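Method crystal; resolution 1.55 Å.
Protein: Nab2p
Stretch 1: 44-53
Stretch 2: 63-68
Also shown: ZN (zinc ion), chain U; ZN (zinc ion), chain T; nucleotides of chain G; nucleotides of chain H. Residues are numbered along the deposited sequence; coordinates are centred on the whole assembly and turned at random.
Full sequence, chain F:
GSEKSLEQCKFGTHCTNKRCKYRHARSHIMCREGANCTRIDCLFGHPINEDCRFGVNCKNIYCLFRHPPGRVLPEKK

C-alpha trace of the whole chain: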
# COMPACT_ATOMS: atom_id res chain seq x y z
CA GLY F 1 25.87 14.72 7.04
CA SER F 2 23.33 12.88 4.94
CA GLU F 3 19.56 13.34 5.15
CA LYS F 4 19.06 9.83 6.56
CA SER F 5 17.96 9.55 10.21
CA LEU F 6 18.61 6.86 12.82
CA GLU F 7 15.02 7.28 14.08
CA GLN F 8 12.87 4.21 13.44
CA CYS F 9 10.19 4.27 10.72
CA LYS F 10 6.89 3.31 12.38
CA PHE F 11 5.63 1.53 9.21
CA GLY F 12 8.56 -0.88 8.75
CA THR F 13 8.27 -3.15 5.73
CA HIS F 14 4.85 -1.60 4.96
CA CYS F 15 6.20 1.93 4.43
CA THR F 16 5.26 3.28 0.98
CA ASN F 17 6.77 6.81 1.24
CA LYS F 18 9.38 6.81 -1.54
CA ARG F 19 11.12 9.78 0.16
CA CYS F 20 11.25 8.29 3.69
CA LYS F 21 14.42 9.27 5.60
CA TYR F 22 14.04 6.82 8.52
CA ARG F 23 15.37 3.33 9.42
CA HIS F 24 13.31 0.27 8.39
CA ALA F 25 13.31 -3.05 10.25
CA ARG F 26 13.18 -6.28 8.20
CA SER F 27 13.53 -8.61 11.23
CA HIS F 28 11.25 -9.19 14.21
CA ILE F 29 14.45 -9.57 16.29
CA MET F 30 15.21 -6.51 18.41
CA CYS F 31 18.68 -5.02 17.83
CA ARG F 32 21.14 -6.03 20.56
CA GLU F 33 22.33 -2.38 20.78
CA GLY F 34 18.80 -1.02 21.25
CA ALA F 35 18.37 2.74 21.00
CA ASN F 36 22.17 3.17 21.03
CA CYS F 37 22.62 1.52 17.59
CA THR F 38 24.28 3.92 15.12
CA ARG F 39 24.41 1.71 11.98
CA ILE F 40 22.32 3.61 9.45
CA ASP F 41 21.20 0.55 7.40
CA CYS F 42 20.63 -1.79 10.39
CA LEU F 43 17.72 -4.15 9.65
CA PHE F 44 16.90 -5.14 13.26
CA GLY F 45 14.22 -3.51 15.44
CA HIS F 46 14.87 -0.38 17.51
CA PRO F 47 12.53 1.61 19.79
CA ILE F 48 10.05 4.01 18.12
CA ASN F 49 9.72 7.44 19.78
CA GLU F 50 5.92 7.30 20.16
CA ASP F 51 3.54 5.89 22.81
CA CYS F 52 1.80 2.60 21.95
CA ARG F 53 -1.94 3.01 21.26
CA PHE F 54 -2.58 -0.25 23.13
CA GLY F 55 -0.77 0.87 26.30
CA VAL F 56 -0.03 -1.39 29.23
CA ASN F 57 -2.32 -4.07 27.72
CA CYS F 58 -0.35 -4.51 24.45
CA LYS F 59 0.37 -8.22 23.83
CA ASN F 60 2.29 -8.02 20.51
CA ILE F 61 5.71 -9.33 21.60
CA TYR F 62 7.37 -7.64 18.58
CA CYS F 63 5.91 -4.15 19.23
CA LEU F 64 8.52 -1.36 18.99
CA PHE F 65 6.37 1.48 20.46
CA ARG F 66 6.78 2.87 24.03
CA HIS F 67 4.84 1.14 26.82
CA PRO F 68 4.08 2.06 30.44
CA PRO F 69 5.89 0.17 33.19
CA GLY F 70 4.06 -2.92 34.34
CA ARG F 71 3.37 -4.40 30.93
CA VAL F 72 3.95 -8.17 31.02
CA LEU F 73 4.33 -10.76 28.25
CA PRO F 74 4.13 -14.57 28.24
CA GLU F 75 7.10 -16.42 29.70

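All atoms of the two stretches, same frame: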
# COMPACT_ATOMS: atom_id res chain seq x y z
N PHE F 44 17.54 -4.64 12.05
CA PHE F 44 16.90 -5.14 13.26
C PHE F 44 16.05 -4.04 13.91
O PHE F 44 16.15 -2.87 13.59
CB PHE F 44 17.97 -5.69 14.22
CG PHE F 44 18.69 -6.90 13.66
CD1 PHE F 44 18.15 -8.18 13.82
CD2 PHE F 44 19.86 -6.76 12.93
CE1 PHE F 44 18.79 -9.29 13.27
CE2 PHE F 44 20.49 -7.87 12.39
CZ PHE F 44 19.96 -9.13 12.57
N GLY F 45 15.17 -4.46 14.83
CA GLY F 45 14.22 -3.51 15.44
C GLY F 45 14.84 -2.63 16.52
O GLY F 45 15.63 -3.10 17.35
N HIS F 46 14.48 -1.35 16.50
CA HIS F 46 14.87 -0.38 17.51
C HIS F 46 13.63 0.35 18.02
O HIS F 46 12.62 0.45 17.31
CB HIS F 46 15.87 0.67 16.96
CG HIS F 46 16.98 0.09 16.13
ND1 HIS F 46 16.91 -0.04 14.76
CD2 HIS F 46 18.20 -0.39 16.48
CE1 HIS F 46 18.02 -0.58 14.30
NE2 HIS F 46 18.83 -0.81 15.33
N PRO F 47 13.69 0.91 19.24
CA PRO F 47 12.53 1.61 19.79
C PRO F 47 12.06 2.78 18.93
O PRO F 47 12.86 3.59 18.46
CB PRO F 47 13.02 2.10 21.16
CG PRO F 47 14.14 1.18 21.53
CD PRO F 47 14.80 0.85 20.21
N ILE F 48 10.71 2.88 18.77
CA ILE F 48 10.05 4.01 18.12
C ILE F 48 9.73 5.07 19.17
O ILE F 48 9.25 4.74 20.27
CB ILE F 48 8.76 3.56 17.41
CG1 ILE F 48 9.04 2.54 16.30
CG2 ILE F 48 8.01 4.77 16.85
CD1 ILE F 48 7.78 1.78 15.88
N ASN F 49 9.93 6.34 18.83
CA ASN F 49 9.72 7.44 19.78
C ASN F 49 8.27 7.93 19.75
O ASN F 49 7.97 9.09 19.45
CB ASN F 49 10.70 8.58 19.47
CG ASN F 49 12.15 8.18 19.70
OD1 ASN F 49 12.47 7.44 20.64
ND2 ASN F 49 13.05 8.68 18.84
N GLU F 50 7.35 7.02 20.12
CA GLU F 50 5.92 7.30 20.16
C GLU F 50 5.25 6.30 21.11
O GLU F 50 5.63 5.13 21.14
CB GLU F 50 5.28 7.20 18.75
CG GLU F 50 3.79 7.53 18.71
CD GLU F 50 3.16 7.43 17.32
OE1 GLU F 50 3.88 7.47 16.30
OE2 GLU F 50 1.91 7.33 17.24
N ASP F 51 4.26 6.77 21.88
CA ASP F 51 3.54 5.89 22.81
C ASP F 51 2.65 4.89 22.07
O ASP F 51 1.93 5.25 21.14
CB ASP F 51 2.67 6.73 23.75
CG ASP F 51 3.46 7.49 24.79
OD1 ASP F 51 4.65 7.19 25.04
OD2 ASP F 51 2.87 8.40 25.40
N CYS F 52 2.68 3.63 22.52
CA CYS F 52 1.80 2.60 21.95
C CYS F 52 0.32 2.90 22.21
O CYS F 52 -0.08 3.16 23.36
CB CYS F 52 2.14 1.22 22.53
SG CYS F 52 1.18 -0.15 21.74
N ARG F 53 -0.49 2.82 21.14
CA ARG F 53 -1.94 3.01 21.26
C ARG F 53 -2.59 1.99 22.19
O ARG F 53 -3.66 2.26 22.75
CB ARG F 53 -2.62 2.92 19.89
CG ARG F 53 -2.35 4.11 18.98
CD ARG F 53 -2.82 3.82 17.55
NE ARG F 53 -2.46 4.93 16.69
CZ ARG F 53 -2.61 4.93 15.36
NH1 ARG F 53 -3.16 3.90 14.74
NH2 ARG F 53 -2.25 6.01 14.69
N CYS F 63 6.22 -5.58 19.28
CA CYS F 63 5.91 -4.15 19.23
C CYS F 63 7.11 -3.28 19.62
O CYS F 63 7.71 -3.48 20.68
CB CYS F 63 4.71 -3.85 20.14
SG CYS F 63 4.05 -2.16 20.04
N LEU F 64 7.41 -2.28 18.77
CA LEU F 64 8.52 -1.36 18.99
C LEU F 64 8.12 -0.02 19.62
O LEU F 64 9.00 0.82 19.85
CB LEU F 64 9.25 -1.09 17.66
CG LEU F 64 9.88 -2.30 16.97
CD1 LEU F 64 10.46 -1.95 15.59
CD2 LEU F 64 10.97 -2.91 17.85
N PHE F 65 6.83 0.21 19.89
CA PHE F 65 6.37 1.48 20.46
C PHE F 65 6.65 1.52 21.98
O PHE F 65 7.00 0.50 22.60
CB PHE F 65 4.87 1.69 20.17
CG PHE F 65 4.56 1.95 18.70
CD1 PHE F 65 4.57 3.25 18.18
CD2 PHE F 65 4.23 0.90 17.84
CE1 PHE F 65 4.30 3.49 16.83
CE2 PHE F 65 3.95 1.14 16.49
CZ PHE F 65 3.99 2.44 15.99
N ARG F 66 6.53 2.71 22.59
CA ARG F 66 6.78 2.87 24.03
C ARG F 66 5.60 2.39 24.87
O ARG F 66 4.44 2.71 24.58
CB ARG F 66 7.05 4.34 24.40
CG ARG F 66 8.37 4.92 23.91
CD ARG F 66 8.67 6.27 24.60
NE ARG F 66 7.65 7.27 24.29
CZ ARG F 66 7.83 8.34 23.54
NH1 ARG F 66 9.02 8.61 23.01
NH2 ARG F 66 6.82 9.17 23.31
N HIS F 67 5.89 1.64 25.93
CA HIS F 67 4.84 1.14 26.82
C HIS F 67 5.04 1.62 28.26
O HIS F 67 6.17 1.88 28.68
CB HIS F 67 4.79 -0.39 26.82
CG HIS F 67 4.57 -0.97 25.46
ND1 HIS F 67 5.60 -1.37 24.64
CD2 HIS F 67 3.43 -1.17 24.75
CE1 HIS F 67 5.11 -1.79 23.49
NE2 HIS F 67 3.80 -1.68 23.52
N PRO F 68 3.96 1.74 29.03
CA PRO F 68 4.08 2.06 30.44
C PRO F 68 4.78 0.95 31.20
O PRO F 68 4.81 -0.20 30.74
CB PRO F 68 2.62 2.20 30.91
CG PRO F 68 1.84 2.43 29.71
CD PRO F 68 2.54 1.72 28.60
ZN ZN U . 2.59 -2.05 21.85
ZN ZN T . 20.66 -1.82 15.14
P A G 5 -1.77 4.50 11.12
OP1 A G 5 -2.87 5.02 11.96
OP2 A G 5 -0.41 5.03 11.32
O5' A G 5 -1.78 2.93 11.37
C5' A G 5 -0.98 2.04 10.59
C4' A G 5 -0.57 0.82 11.39
O4' A G 5 0.41 1.20 12.41
C3' A G 5 -1.69 0.12 12.14
O3' A G 5 -1.40 -1.27 12.21
C2' A G 5 -1.61 0.76 13.53
O2' A G 5 -2.18 0.02 14.58
C1' A G 5 -0.10 0.92 13.70
N9 A G 5 0.25 2.03 14.61
C8 A G 5 0.38 3.35 14.29
N7 A G 5 0.67 4.14 15.31
C5 A G 5 0.71 3.26 16.39
C6 A G 5 0.98 3.45 17.76
N6 A G 5 1.24 4.65 18.29
N1 A G 5 0.93 2.37 18.58
C2 A G 5 0.68 1.17 18.03
N3 A G 5 0.44 0.87 16.75
C4 A G 5 0.46 1.96 15.97
P A H 11 26.15 -12.17 12.75
OP1 A H 11 26.58 -11.55 14.03
OP2 A H 11 27.05 -13.05 11.98
O5' A H 11 24.82 -12.99 13.04
C5' A H 11 24.77 -13.95 14.09
C4' A H 11 23.38 -14.04 14.67
O4' A H 11 23.07 -12.80 15.36
C3' A H 11 22.28 -14.24 13.64
O3' A H 11 21.20 -14.97 14.24
C2' A H 11 21.84 -12.80 13.35
O2' A H 11 20.55 -12.68 12.82
C1' A H 11 21.96 -12.17 14.74
N9 A H 11 22.22 -10.72 14.75
C8 A H 11 23.13 -10.02 13.99
N7 A H 11 23.16 -8.73 14.26
C5 A H 11 22.22 -8.58 15.27
C6 A H 11 21.78 -7.46 15.99
N6 A H 11 22.22 -6.21 15.79
N1 A H 11 20.83 -7.65 16.93
C2 A H 11 20.37 -8.89 17.13
N3 A H 11 20.70 -10.02 16.52
C4 A H 11 21.65 -9.80 15.59
O HOH W 1 9.72 2.59 22.06
O HOH W 2 3.79 4.53 26.95
O HOH W 3 1.49 3.44 25.74

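The apolar centre of the contact is formed by Ile48, Leu64 and Phe65. Ile48 directs its CA-to-CB bond toward the second stretch, and its CD1 methyl reaches both partners, lying 3.7 Å from CB of Leu64 and 3.8 Å from CZ of Phe65. The methyl sits almost on the normal of the Phe65 ring, 3.8 Å from CD1 of Ile48 to the ring centroid, a CH-pi contact over the face. The opposite face receives the base of A5 of chain G, whose C5 approaches CZ of Phe65 to 3.4 Å, so the ring is held between an aliphatic side chain and a purine. Leu64 continues the apolar surface toward Gly45, where its CD1 lies 4.1 Å from the glycine CA; the lack of a side chain matters here, because a CB would crowd CD2 of Leu64. On the other flank, CB of Cys52 packs 3.6 Å from CB of Phe65.

Neither stretch forms a regular helix or strand, yet their backbones are joined by three nearly linear hydrogen bonds. Ile48 N donates to Leu64 O (2.9 Å), Arg66 N to Glu50 O (3.0 Å), and Cys52 N to Arg66 O (2.9 Å). The last two make Arg66 bond through both its amide and its carbonyl, to the residues before and after Asp51, which gives a single beta bridge between Asp51 and Arg66. Water 1 supplements this pairing, donating to Ile48 O (2.8 Å) and Leu64 O (2.9 Å).

Zinc links the two stretches through side chains: Cys52 from the first, and Cys63 and His67 from near the two ends of the second. The ion of chain U is bound by Cys52 SG at 2.4 Å, Cys63 SG at 2.3 Å and His67 NE2 at 2.1 Å, with a fourth ligand elsewhere in the structure. Shared coordination brings the two sulfurs, SG of Cys52 and SG of Cys63, to 3.9 Å. Phe65 N also makes a weak hydrogen bond to Cys63 SG (3.7 Å).

At the polar edge, Arg66 has the largest area covered by the opposing stretch. Its side chain folds across the first stretch so that Asn49 C and Glu50 N lie over one face of the guanidinium, while Asp51 OD1 meets the edge. There Arg66 NE donates to Asp51 OD1 at 3.1 Å in a salt bridge, with a weak second bond from NH2 of Arg66 to the same OD1 (3.4 Å). Nearby, A5 N6 donates to Glu50 OE2 and Asp51 O, both at 3.0 Å, and Arg53 N donates to A5 N1, also at 3.0 Å, fixing the base that covers Phe65.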